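Local structure of periplasmic binding protein/LacI transcriptional regulator (Alkaliphilus metalliredigens, 3CTP) at residues R253-I257 / P258-Q262. The protein is probably a LacI-type DNA-binding transcriptional repressor whose sugar-binding part holds D-xylulofuranose. Numbering follows the deposited sequence.
With NA (sodium ion), chain D.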
# COMPACT_ATOMS: atom_id res chain seq x y z
N ARG A 253 18.94 -16.24 -0.34
CA ARG A 253 20.27 -16.80 -0.56
C ARG A 253 20.89 -17.21 0.77
O ARG A 253 22.07 -17.52 0.82
CB ARG A 253 21.21 -15.80 -1.22
CG ARG A 253 20.60 -14.80 -2.16
CD ARG A 253 21.16 -14.93 -3.56
NE ARG A 253 22.56 -15.35 -3.61
CZ ARG A 253 23.10 -15.96 -4.66
NH1 ARG A 253 22.36 -16.21 -5.73
NH2 ARG A 253 24.38 -16.31 -4.64
N GLY A 254 20.13 -17.15 1.85
CA GLY A 254 20.64 -17.55 3.16
C GLY A 254 21.53 -16.54 3.85
O GLY A 254 22.25 -16.88 4.79
N VAL A 255 21.46 -15.28 3.41
CA VAL A 255 22.31 -14.23 3.98
C VAL A 255 21.76 -13.78 5.33
O VAL A 255 20.54 -13.65 5.50
CB VAL A 255 22.43 -13.03 3.00
CG1 VAL A 255 23.11 -11.83 3.65
CG2 VAL A 255 23.20 -13.44 1.77
N SER A 256 22.65 -13.58 6.31
CA SER A 256 22.24 -13.16 7.63
C SER A 256 22.43 -11.67 7.75
O SER A 256 23.50 -11.14 7.48
CB SER A 256 23.07 -13.87 8.73
OG SER A 256 22.57 -15.19 8.92
N ILE A 257 21.36 -10.98 8.14
CA ILE A 257 21.38 -9.54 8.35
C ILE A 257 21.08 -9.33 9.83
O ILE A 257 20.10 -9.86 10.34
CB ILE A 257 20.28 -8.88 7.50
CG1 ILE A 257 20.53 -9.13 6.01
CG2 ILE A 257 20.19 -7.38 7.76
CD1 ILE A 257 19.30 -8.89 5.13
N PRO A 258 21.92 -8.55 10.53
CA PRO A 258 23.02 -7.72 10.04
C PRO A 258 24.40 -8.37 10.14
O PRO A 258 25.41 -7.70 9.90
CB PRO A 258 23.00 -6.55 11.02
CG PRO A 258 22.60 -7.18 12.32
CD PRO A 258 21.64 -8.29 11.96
N GLN A 259 24.44 -9.65 10.51
CA GLN A 259 25.73 -10.33 10.75
C GLN A 259 26.65 -10.31 9.53
O GLN A 259 27.87 -10.15 9.67
CB GLN A 259 25.50 -11.78 11.17
CG GLN A 259 24.85 -11.93 12.53
CD GLN A 259 23.34 -12.06 12.45
OE1 GLN A 259 22.70 -11.51 11.56
NE2 GLN A 259 22.76 -12.82 13.39
N GLU A 260 26.08 -10.48 8.35
CA GLU A 260 26.89 -10.56 7.15
C GLU A 260 26.84 -9.27 6.34
O GLU A 260 27.79 -8.94 5.62
CB GLU A 260 26.40 -11.71 6.29
CG GLU A 260 26.70 -13.06 6.93
CD GLU A 260 26.43 -14.21 6.00
OE1 GLU A 260 25.25 -14.52 5.76
OE2 GLU A 260 27.42 -14.83 5.54
N VAL A 261 25.72 -8.56 6.42
CA VAL A 261 25.65 -7.29 5.72
C VAL A 261 24.63 -6.44 6.46
O VAL A 261 23.62 -6.97 6.95
CB VAL A 261 25.26 -7.48 4.26
CG1 VAL A 261 23.92 -8.13 4.19
CG2 VAL A 261 25.25 -6.12 3.52
N GLN A 262 24.92 -5.15 6.57
CA GLN A 262 24.02 -4.21 7.26
C GLN A 262 23.24 -3.44 6.22
O GLN A 262 23.76 -3.21 5.13
CB GLN A 262 24.80 -3.24 8.12
CG GLN A 262 25.66 -3.96 9.21
CD GLN A 262 26.29 -2.97 10.15
OE1 GLN A 262 25.60 -2.16 10.76
NE2 GLN A 262 27.63 -2.99 10.23
NA NA D . 29.29 -8.77 3.96
O HOH W 1 24.08 -16.68 6.72
O HOH W 2 30.52 -10.63 4.20
O HOH W 3 30.99 -7.88 5.15
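G254 meets E260 through a water, which donates to both G254 O and E260 OE1 (2.6 Å to the latter). The same G254, at positive phi, is the C-prime residue of the Schellman motif that ends helix 240-252. V255 lays CG1 against V261 CG1 at 3.8 Å, the two side chains crossing at a slant. Its chi1 of 171° sets CG1 opposite the backbone N, and this methyl is the one that reaches V261. S256 is gripped twice by E260. Its N donates to E260 OE1 at 2.8 Å, nearly straight at 162°, and meets the anti lone pair of that oxygen. Its O accepts from E260 N, also at 2.8 Å, with the donor tilted 33° from the carbonyl plane. This second bond closes a five-residue turn that contains the cis peptide between I257 and P258. The loop then runs on into strand 262-264 of the periplasmic-binding-protein-like domain. E260 O binds the sodium ion at 2.2 Å, together with V230 O, Y232 O and two waters. I257 is buried alongside V261, the two side chains running in the same direction, with their CG1 atoms 4.0 Å apart. Cut back to an alanine, this position would probably leave a gap beside V261 and against M247 and L250 of the helix.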